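Local coordinates for naphthalene dioxygenase large subunit (Rhodococcus sp., PDB 2B1X), which is the large subunit of a Rieske-type non-haem iron oxygenase, pairing a domain that binds a [2Fe-2S] cluster with a domain that holds a mononuclear iron, at residues 40-44 and 45-49; 223-227 and 228-232; 266-269 and 270-274. All blocks are in the same frame, centred on the assembly; numbering follows the deposited sequence.

Three local contacts follow one another along the chain, each at a place where a helix or strand begins or ends. Interaction 1 (40-49) turns the chain from helix 31-40 into strand 47-51; interaction 2 (223-232) ends helix 222-227; interaction 3 (266-274) begins helix 270-279. None touches another. Nearest atoms of interactions 2 and 3 are about 11 Å apart, whereas interaction 1 stays about 25 Å from the former and 19 Å from the latter. Interaction 2 lies near the metal site, the side chain of Met224 being about 9 Å from the iron(III) ion held by His216, His221 and Asp372.

Interaction 1: 40-44 and 45-49; sequences RIFGH and AWVFL
Ile41 and Ala45 are tied through their backbones, and the carbonyl oxygen of Ile41 is the focus of the turn. It accepts from Ala45 N at 2.9 Å in a nearly straight bond, with an N-H...O angle of 171° and the donor almost in line with the C=O bond. A second donor, His44 N, reaches the same Ile41 O at 3.1 Å. The four-residue step from Ile41 to Ala45 is that of an alpha-turn, and it also brings the methyl of Ala45 in beside the acceptor, with CB 3.3 Å from Ile41 O.

A water makes the second polar link. It donates one hydrogen to Phe42 O at 2.7 Å and the other to Ala45 O at 2.6 Å, bridging two carbonyls that could not bond to each other.

The apolar part is centred on Phe42. With CG beside the backbone N and anti to the carbonyl carbon (chi1 -66°), the ring is carried to where its CD2 edge meets Val47 CG2 at 4.1 Å, close to the ring plane; the two side chains cross at about a right angle. Over the centre of one ring face sits Ile41 CG2, 3.7 Å above the plane, and Trp203 meets the ring edge-to-face.

Other partners fix the turn in the fold. His44 ND1 bonds to Glu39 O and His44 O to Ser158 OG, Ile41 packs on helix 422-436, and Val47 pairs with Gly157 of strand 154-158 in an antiparallel sheet.

The carbonyls of Ile41, Phe42 and Ala45 thus have N-H or water partners in a buried turn, and Ile41 and Val47 pack against Phe42.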
ATOM      1  N   ARG A  40      12.993  23.507   4.438  1.00 13.60           N
ATOM      2  CA  ARG A  40      13.768  24.325   5.349  1.00 13.65           C
ATOM      3  C   ARG A  40      15.008  23.634   5.858  1.00 13.46           C
ATOM      4  O   ARG A  40      16.010  24.312   6.113  1.00 13.30           O
ATOM      5  CB  ARG A  40      12.912  24.866   6.481  1.00 14.13           C
ATOM      6  CG  ARG A  40      11.898  25.821   5.930  1.00 15.29           C
ATOM      7  CD  ARG A  40      11.499  26.930   6.805  1.00 20.35           C
ATOM      8  NE  ARG A  40      10.546  27.793   6.105  1.00 23.03           N
ATOM      9  CZ  ARG A  40       9.819  28.745   6.678  1.00 23.68           C
ATOM     10  NH1 ARG A  40       9.924  28.979   7.996  1.00 21.37           N
ATOM     11  NH2 ARG A  40       8.997  29.459   5.911  1.00 25.07           N
ATOM     12  N   ILE A  41      14.971  22.302   5.970  1.00 12.21           N
ATOM     13  CA  ILE A  41      16.208  21.566   6.265  1.00 12.85           C
ATOM     14  C   ILE A  41      16.878  21.042   5.001  1.00 12.37           C
ATOM     15  O   ILE A  41      17.978  21.442   4.710  1.00 11.18           O
ATOM     16  CB  ILE A  41      15.996  20.417   7.308  1.00 12.85           C
ATOM     17  CG1 ILE A  41      16.140  20.967   8.735  1.00 13.71           C
ATOM     18  CG2 ILE A  41      17.026  19.354   7.144  1.00 13.47           C
ATOM     19  CD1 ILE A  41      14.957  21.691   9.233  1.00 12.88           C
ATOM     20  N   PHE A  42      16.184  20.189   4.241  1.00 12.30           N
ATOM     21  CA  PHE A  42      16.814  19.463   3.137  1.00 12.57           C
ATOM     22  C   PHE A  42      17.053  20.309   1.899  1.00 12.70           C
ATOM     23  O   PHE A  42      17.898  19.969   1.061  1.00 12.86           O
ATOM     24  CB  PHE A  42      16.102  18.120   2.860  1.00 11.78           C
ATOM     25  CG  PHE A  42      16.248  17.132   3.998  1.00 12.55           C
ATOM     26  CD1 PHE A  42      15.175  16.887   4.876  1.00 11.22           C
ATOM     27  CD2 PHE A  42      17.463  16.500   4.240  1.00 11.09           C
ATOM     28  CE1 PHE A  42      15.310  16.045   5.937  1.00 11.60           C
ATOM     29  CE2 PHE A  42      17.619  15.622   5.314  1.00 10.23           C
ATOM     30  CZ  PHE A  42      16.554  15.385   6.171  1.00 10.98           C
ATOM     31  N   GLY A  43      16.343  21.431   1.803  1.00 12.95           N
ATOM     32  CA  GLY A  43      16.622  22.400   0.767  1.00 13.33           C
ATOM     33  C   GLY A  43      17.728  23.396   1.095  1.00 14.37           C
ATOM     34  O   GLY A  43      18.109  24.192   0.232  1.00 14.63           O
ATOM     35  N   HIS A  44      18.282  23.340   2.311  1.00 14.47           N
ATOM     36  CA  HIS A  44      19.333  24.284   2.674  1.00 14.70           C
ATOM     37  C   HIS A  44      20.619  23.636   3.181  1.00 14.61           C
ATOM     38  O   HIS A  44      21.698  24.061   2.825  1.00 15.56           O
ATOM     39  CB  HIS A  44      18.793  25.294   3.680  1.00 14.88           C
ATOM     40  CG  HIS A  44      17.835  26.265   3.071  1.00 15.69           C
ATOM     41  ND1 HIS A  44      16.483  26.008   2.948  1.00 16.22           N
ATOM     42  CD2 HIS A  44      18.042  27.478   2.507  1.00 15.56           C
ATOM     43  CE1 HIS A  44      15.897  27.028   2.344  1.00 15.34           C
ATOM     44  NE2 HIS A  44      16.820  27.939   2.078  1.00 17.44           N
ATOM     45  N   ALA A  45      20.493  22.588   3.984  1.00 13.82           N
ATOM     46  CA  ALA A  45      21.625  21.971   4.647  1.00 13.07           C
ATOM     47  C   ALA A  45      22.502  21.215   3.673  1.00 13.01           C
ATOM     48  O   ALA A  45      22.096  20.946   2.546  1.00 13.87           O
ATOM     49  CB  ALA A  45      21.128  21.024   5.737  1.00 12.64           C
ATOM     50  N   TRP A  46      23.726  20.904   4.104  1.00 12.21           N
ATOM     51  CA  TRP A  46      24.618  20.065   3.324  1.00 11.52           C
ATOM     52  C   TRP A  46      24.279  18.615   3.673  1.00 11.36           C
ATOM     53  O   TRP A  46      24.317  18.239   4.851  1.00 11.74           O
ATOM     54  CB  TRP A  46      26.081  20.344   3.687  1.00 10.71           C
ATOM     55  CG  TRP A  46      26.633  21.588   3.082  1.00 11.14           C
ATOM     56  CD1 TRP A  46      26.650  22.829   3.639  1.00 11.35           C
ATOM     57  CD2 TRP A  46      27.200  21.727   1.778  1.00 11.15           C
ATOM     58  NE1 TRP A  46      27.224  23.736   2.777  1.00 11.77           N
ATOM     59  CE2 TRP A  46      27.581  23.079   1.628  1.00 12.61           C
ATOM     60  CE3 TRP A  46      27.460  20.830   0.725  1.00 10.86           C
ATOM     61  CZ2 TRP A  46      28.215  23.557   0.477  1.00 12.69           C
ATOM     62  CZ3 TRP A  46      28.076  21.302  -0.416  1.00 11.14           C
ATOM     63  CH2 TRP A  46      28.445  22.653  -0.539  1.00 12.37           C
ATOM     64  N   VAL A  47      24.044  17.803   2.648  1.00 10.92           N
ATOM     65  CA  VAL A  47      23.614  16.406   2.803  1.00 11.02           C
ATOM     66  C   VAL A  47      24.642  15.451   2.162  1.00 11.84           C
ATOM     67  O   VAL A  47      25.124  15.694   1.061  1.00 10.83           O
ATOM     68  CB  VAL A  47      22.254  16.199   2.118  1.00 11.78           C
ATOM     69  CG1 VAL A  47      21.822  14.705   2.160  1.00 10.39           C
ATOM     70  CG2 VAL A  47      21.198  17.186   2.708  1.00 10.46           C
ATOM     71  N   PHE A  48      25.003  14.388   2.885  1.00 11.02           N
ATOM     72  CA  PHE A  48      25.986  13.443   2.390  1.00 11.59           C
ATOM     73  C   PHE A  48      25.383  12.623   1.223  1.00 12.15           C
ATOM     74  O   PHE A  48      24.232  12.142   1.298  1.00 11.23           O
ATOM     75  CB  PHE A  48      26.447  12.505   3.518  1.00 11.63           C
ATOM     76  CG  PHE A  48      27.349  11.394   3.040  1.00 12.27           C
ATOM     77  CD1 PHE A  48      28.692  11.624   2.785  1.00 11.52           C
ATOM     78  CD2 PHE A  48      26.832  10.122   2.821  1.00 13.17           C
ATOM     79  CE1 PHE A  48      29.527  10.591   2.310  1.00 12.13           C
ATOM     80  CE2 PHE A  48      27.622   9.099   2.339  1.00 12.42           C
ATOM     81  CZ  PHE A  48      28.994   9.315   2.101  1.00 12.92           C
ATOM     82  N   LEU A  49      26.175  12.465   0.161  1.00 12.09           N
ATOM     83  CA  LEU A  49      25.746  11.744  -1.041  1.00 12.87           C
ATOM     84  C   LEU A  49      26.519  10.441  -1.282  1.00 13.22           C
ATOM     85  O   LEU A  49      25.934   9.393  -1.563  1.00 13.89           O
ATOM     86  CB  LEU A  49      25.976  12.625  -2.259  1.00 12.58           C
ATOM     87  CG  LEU A  49      25.235  13.979  -2.225  1.00 13.96           C
ATOM     88  CD1 LEU A  49      25.645  14.869  -3.372  1.00 12.08           C
ATOM     89  CD2 LEU A  49      23.753  13.730  -2.256  1.00 12.47           C
TER
HETATM   90  O   HOH W   1      20.328  21.150   0.663  1.00 21.35           O

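Interaction 2: 223-227 and 228-232; sequences SMVEL and GLAPP
Met224 reaches across the end of helix 222-227 to Leu229 and Ala230. Its CB lies 4.0 Å from Ala230 CB. CG stands beside the backbone N (chi1 -59°), and further bends about CB-CG and CG-SD fold the chain back, so that CE arrives 4.0 Å from Leu229 CD2 and equally near Leu229 CB. Phe368 of the same chain and Arg80 of the small subunit also pack against Met224.

Two neighbouring pairs extend this apolar seam: Val225 CG2 touches Ala230 CB at 3.7 Å, and Leu227 CB meets Leu229 CD1 at 3.8 Å.

The backbone beneath is closely knit. Met224 O receives Leu229 N at 2.8 Å, tilted modestly from the carbonyl plane, and also Ala230 N, which approaches from well above that plane. Gly228 N, likewise above the plane of its acceptor, bonds to Val225 O at 3.2 Å. A water then donates to both Val225 O and Ala230 O. Gly228 takes a positive phi of 90°, a conformation glycine reaches easily. This left-handed conformation, with Gly228 N bonded to Val225 O and Leu229 N to Met224 O, makes a Schellman motif closing the helix's C-terminal end; the Met224-Leu229 contact is the apolar pair that often accompanies it.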
ATOM      1  N   SER A 223      20.335  -7.584  25.569  1.00 13.13           N
ATOM      2  CA  SER A 223      20.645  -8.911  25.025  1.00 13.01           C
ATOM      3  C   SER A 223      22.130  -9.051  24.701  1.00 13.14           C
ATOM      4  O   SER A 223      22.719 -10.112  24.921  1.00 13.68           O
ATOM      5  CB  SER A 223      19.827  -9.187  23.768  1.00 13.07           C
ATOM      6  OG  SER A 223      20.197  -8.296  22.725  1.00 13.01           O
ATOM      7  N   MET A 224      22.716  -7.998  24.134  1.00 12.97           N
ATOM      8  CA  MET A 224      24.122  -8.015  23.738  1.00 14.48           C
ATOM      9  C   MET A 224      25.065  -7.879  24.938  1.00 14.38           C
ATOM     10  O   MET A 224      26.161  -8.440  24.927  1.00 14.93           O
ATOM     11  CB  MET A 224      24.408  -6.941  22.665  1.00 14.32           C
ATOM     12  CG  MET A 224      23.574  -7.081  21.371  1.00 15.09           C
ATOM     13  SD  MET A 224      23.712  -8.721  20.614  1.00 21.29           S
ATOM     14  CE  MET A 224      25.118  -8.512  19.545  1.00 20.61           C
ATOM     15  N   VAL A 225      24.645  -7.129  25.958  1.00 14.77           N
ATOM     16  CA  VAL A 225      25.325  -7.127  27.248  1.00 15.92           C
ATOM     17  C   VAL A 225      25.365  -8.567  27.807  1.00 17.29           C
ATOM     18  O   VAL A 225      26.396  -9.012  28.268  1.00 18.11           O
ATOM     19  CB  VAL A 225      24.653  -6.155  28.283  1.00 15.03           C
ATOM     20  CG1 VAL A 225      25.200  -6.359  29.716  1.00 16.17           C
ATOM     21  CG2 VAL A 225      24.850  -4.728  27.872  1.00 14.27           C
ATOM     22  N   GLU A 226      24.243  -9.288  27.772  1.00 18.09           N
ATOM     23  CA  GLU A 226      24.242 -10.662  28.298  1.00 19.48           C
ATOM     24  C   GLU A 226      25.112 -11.641  27.494  1.00 18.83           C
ATOM     25  O   GLU A 226      25.679 -12.587  28.040  1.00 19.31           O
ATOM     26  CB  GLU A 226      22.818 -11.181  28.473  1.00 19.84           C
ATOM     27  CG  GLU A 226      22.031 -10.243  29.364  1.00 23.82           C
ATOM     28  CD  GLU A 226      20.824 -10.863  30.032  1.00 27.82           C
ATOM     29  OE1 GLU A 226      20.574 -10.469  31.197  1.00 30.34           O
ATOM     30  OE2 GLU A 226      20.145 -11.716  29.403  1.00 28.38           O
ATOM     31  N   LEU A 227      25.243 -11.392  26.204  1.00 18.49           N
ATOM     32  CA  LEU A 227      26.057 -12.241  25.360  1.00 18.22           C
ATOM     33  C   LEU A 227      27.536 -11.878  25.375  1.00 18.35           C
ATOM     34  O   LEU A 227      28.324 -12.585  24.790  1.00 18.64           O
ATOM     35  CB  LEU A 227      25.534 -12.216  23.922  1.00 17.51           C
ATOM     36  CG  LEU A 227      24.140 -12.772  23.616  1.00 17.90           C
ATOM     37  CD1 LEU A 227      23.909 -12.861  22.096  1.00 16.83           C
ATOM     38  CD2 LEU A 227      23.886 -14.114  24.300  1.00 19.94           C
ATOM     39  N   GLY A 228      27.904 -10.772  26.022  1.00 18.92           N
ATOM     40  CA  GLY A 228      29.291 -10.367  26.160  1.00 19.31           C
ATOM     41  C   GLY A 228      29.785  -9.469  25.049  1.00 20.05           C
ATOM     42  O   GLY A 228      30.979  -9.198  24.950  1.00 19.47           O
ATOM     43  N   LEU A 229      28.864  -8.977  24.206  1.00 21.31           N
ATOM     44  CA  LEU A 229      29.242  -8.148  23.060  1.00 21.79           C
ATOM     45  C   LEU A 229      29.157  -6.643  23.334  1.00 22.04           C
ATOM     46  O   LEU A 229      29.941  -5.870  22.772  1.00 22.90           O
ATOM     47  CB  LEU A 229      28.414  -8.514  21.818  1.00 22.61           C
ATOM     48  CG  LEU A 229      28.884  -9.760  21.069  1.00 23.69           C
ATOM     49  CD1 LEU A 229      27.928 -10.904  21.312  1.00 24.01           C
ATOM     50  CD2 LEU A 229      28.970  -9.434  19.594  1.00 26.59           C
ATOM     51  N   ALA A 230      28.221  -6.222  24.182  1.00 21.75           N
ATOM     52  CA  ALA A 230      28.144  -4.817  24.600  1.00 21.51           C
ATOM     53  C   ALA A 230      28.876  -4.661  25.928  1.00 22.37           C
ATOM     54  O   ALA A 230      29.013  -5.643  26.659  1.00 21.84           O
ATOM     55  CB  ALA A 230      26.698  -4.374  24.729  1.00 21.20           C
ATOM     56  N   PRO A 231      29.340  -3.447  26.256  1.00 22.81           N
ATOM     57  CA  PRO A 231      30.021  -3.216  27.545  1.00 22.58           C
ATOM     58  C   PRO A 231      29.124  -3.596  28.746  1.00 22.84           C
ATOM     59  O   PRO A 231      27.976  -3.110  28.826  1.00 22.36           O
ATOM     60  CB  PRO A 231      30.277  -1.701  27.564  1.00 22.44           C
ATOM     61  CG  PRO A 231      30.069  -1.200  26.115  1.00 23.14           C
ATOM     62  CD  PRO A 231      29.222  -2.215  25.438  1.00 22.52           C
ATOM     63  N   PRO A 232      29.633  -4.443  29.651  1.00 22.49           N
ATOM     64  CA  PRO A 232      28.856  -4.894  30.813  1.00 22.48           C
ATOM     65  C   PRO A 232      28.753  -3.861  31.942  1.00 22.61           C
ATOM     66  O   PRO A 232      27.836  -3.940  32.748  1.00 22.67           O
ATOM     67  CB  PRO A 232      29.617  -6.144  31.281  1.00 22.11           C
ATOM     68  CG  PRO A 232      31.002  -5.928  30.887  1.00 22.02           C
ATOM     69  CD  PRO A 232      30.972  -5.056  29.619  1.00 22.48           C
TER
HETATM   70  O   HOH W   2      28.952  -7.641  28.283  1.00 24.13           O

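Interaction 3: 266-269 and 270-274; sequences MGLP and ENIVE
Pro269 O and Val273 N form the first firm bond of the helix that follows, 3.0 Å long, with the N-H...O angle at 160° and the donor nearly in line with the carbonyl. Ile272 N adds a weak, strongly bent bond to the same oxygen.

The tight packing gathers around that oxygen: Ile272 CB and Val273 CG2 each come to 3.5 Å from Pro269 O, and Val273 CG2 is also 3.6 Å from Leu268 O. The apolar pairs beside it are lighter. Val273 CG2 lies 4.2 Å from Leu268 CB, Leu268 CD1 faces Ile272 CG2 at 4.3 Å, and Pro269 CD lies equally far from Ile272 CG1. Helix 348-361 covers this face through Phe350, which packs on both Leu268 and Pro269.

Pro269 occupies the N-cap position of helix 270-279. Its side chain has no acceptor to offer the first-turn N-H groups, and Glu270 N, buried here, finds no partner in the model.

Asn271 has its CG between the backbone N and the carbonyl carbon (chi1 63°), which turns OD1 back to 3.6 Å from Pro269 CB while ND2 bonds to Asp345 O. On the looser, solvent side, Glu270 makes no comparable grip: its chain bends at chi2 (99°) and brings Glu270 OE1 only to 3.8 Å from Pro269 C, a van der Waals approach by an otherwise exposed carboxylate.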
ATOM      1  N   MET A 266      42.339   1.706  19.102  1.00 21.13           N
ATOM      2  CA  MET A 266      41.280   0.738  18.774  1.00 21.39           C
ATOM      3  C   MET A 266      41.868  -0.564  18.254  1.00 21.21           C
ATOM      4  O   MET A 266      41.194  -1.333  17.558  1.00 21.71           O
ATOM      5  CB  MET A 266      40.307   1.310  17.733  1.00 20.46           C
ATOM      6  CG  MET A 266      39.548   2.514  18.201  1.00 21.69           C
ATOM      7  SD  MET A 266      38.261   2.933  17.043  1.00 24.26           S
ATOM      8  CE  MET A 266      36.978   1.712  17.572  1.00 21.70           C
ATOM      9  N   GLY A 267      43.141  -0.794  18.555  1.00 20.96           N
ATOM     10  CA  GLY A 267      43.841  -1.948  18.014  1.00 20.32           C
ATOM     11  C   GLY A 267      43.978  -1.974  16.496  1.00 19.89           C
ATOM     12  O   GLY A 267      44.100  -3.047  15.894  1.00 19.89           O
ATOM     13  N   LEU A 268      44.000  -0.808  15.866  1.00 19.65           N
ATOM     14  CA  LEU A 268      44.245  -0.745  14.425  1.00 19.68           C
ATOM     15  C   LEU A 268      45.580  -1.355  14.036  1.00 20.14           C
ATOM     16  O   LEU A 268      46.529  -1.389  14.859  1.00 20.25           O
ATOM     17  CB  LEU A 268      44.168   0.688  13.926  1.00 19.54           C
ATOM     18  CG  LEU A 268      42.756   1.258  13.843  1.00 19.40           C
ATOM     19  CD1 LEU A 268      42.858   2.751  13.669  1.00 19.46           C
ATOM     20  CD2 LEU A 268      41.931   0.594  12.719  1.00 19.83           C
ATOM     21  N   PRO A 269      45.682  -1.857  12.798  1.00 20.54           N
ATOM     22  CA  PRO A 269      46.928  -2.472  12.349  1.00 20.76           C
ATOM     23  C   PRO A 269      48.108  -1.495  12.416  1.00 20.99           C
ATOM     24  O   PRO A 269      47.956  -0.264  12.315  1.00 20.54           O
ATOM     25  CB  PRO A 269      46.628  -2.868  10.902  1.00 20.76           C
ATOM     26  CG  PRO A 269      45.119  -2.990  10.853  1.00 21.25           C
ATOM     27  CD  PRO A 269      44.641  -1.901  11.754  1.00 20.67           C
ATOM     28  N   GLU A 270      49.289  -2.071  12.574  1.00 20.89           N
ATOM     29  CA  GLU A 270      50.517  -1.324  12.842  1.00 21.51           C
ATOM     30  C   GLU A 270      50.846  -0.280  11.768  1.00 20.64           C
ATOM     31  O   GLU A 270      51.308   0.821  12.094  1.00 20.36           O
ATOM     32  CB  GLU A 270      51.678  -2.299  13.018  1.00 22.32           C
ATOM     33  CG  GLU A 270      51.526  -3.187  14.245  1.00 28.12           C
ATOM     34  CD  GLU A 270      50.984  -4.593  13.942  1.00 35.47           C
ATOM     35  OE1 GLU A 270      49.862  -4.737  13.331  1.00 34.04           O
ATOM     36  OE2 GLU A 270      51.701  -5.566  14.345  1.00 37.25           O
ATOM     37  N   ASN A 271      50.611  -0.612  10.498  1.00 19.61           N
ATOM     38  CA  ASN A 271      50.904   0.335   9.439  1.00 19.47           C
ATOM     39  C   ASN A 271      49.976   1.546   9.469  1.00 19.48           C
ATOM     40  O   ASN A 271      50.395   2.659   9.152  1.00 19.03           O
ATOM     41  CB  ASN A 271      50.950  -0.341   8.052  1.00 19.50           C
ATOM     42  CG  ASN A 271      49.619  -0.949   7.636  1.00 19.94           C
ATOM     43  OD1 ASN A 271      48.997  -1.706   8.382  1.00 18.50           O
ATOM     44  ND2 ASN A 271      49.206  -0.651   6.415  1.00 19.84           N
ATOM     45  N   ILE A 272      48.720   1.330   9.870  1.00 19.16           N
ATOM     46  CA  ILE A 272      47.760   2.412   9.989  1.00 18.97           C
ATOM     47  C   ILE A 272      48.099   3.310  11.185  1.00 19.17           C
ATOM     48  O   ILE A 272      47.986   4.537  11.110  1.00 19.55           O
ATOM     49  CB  ILE A 272      46.288   1.860  10.057  1.00 18.89           C
ATOM     50  CG1 ILE A 272      45.980   0.930   8.860  1.00 18.69           C
ATOM     51  CG2 ILE A 272      45.309   2.984  10.111  1.00 17.93           C
ATOM     52  CD1 ILE A 272      46.187   1.523   7.454  1.00 16.74           C
ATOM     53  N   VAL A 273      48.530   2.706  12.285  1.00 19.06           N
ATOM     54  CA  VAL A 273      48.933   3.471  13.463  1.00 19.66           C
ATOM     55  C   VAL A 273      50.152   4.354  13.142  1.00 20.37           C
ATOM     56  O   VAL A 273      50.189   5.521  13.520  1.00 19.37           O
ATOM     57  CB  VAL A 273      49.239   2.558  14.655  1.00 19.64           C
ATOM     58  CG1 VAL A 273      49.881   3.343  15.811  1.00 19.14           C
ATOM     59  CG2 VAL A 273      47.986   1.861  15.126  1.00 19.12           C
ATOM     60  N   GLU A 274      51.124   3.797  12.422  1.00 21.26           N
ATOM     61  CA  GLU A 274      52.259   4.560  11.912  1.00 23.17           C
ATOM     62  C   GLU A 274      51.795   5.812  11.192  1.00 22.94           C
ATOM     63  O   GLU A 274      52.264   6.914  11.490  1.00 22.41           O
ATOM     64  CB  GLU A 274      53.029   3.715  10.904  1.00 24.29           C
ATOM     65  CG  GLU A 274      54.383   3.205  11.341  1.00 29.44           C
ATOM     66  CD  GLU A 274      55.257   2.834  10.142  1.00 36.00           C
ATOM     67  OE1 GLU A 274      54.849   1.940   9.349  1.00 38.47           O
ATOM     68  OE2 GLU A 274      56.342   3.441   9.978  1.00 39.28           O
TER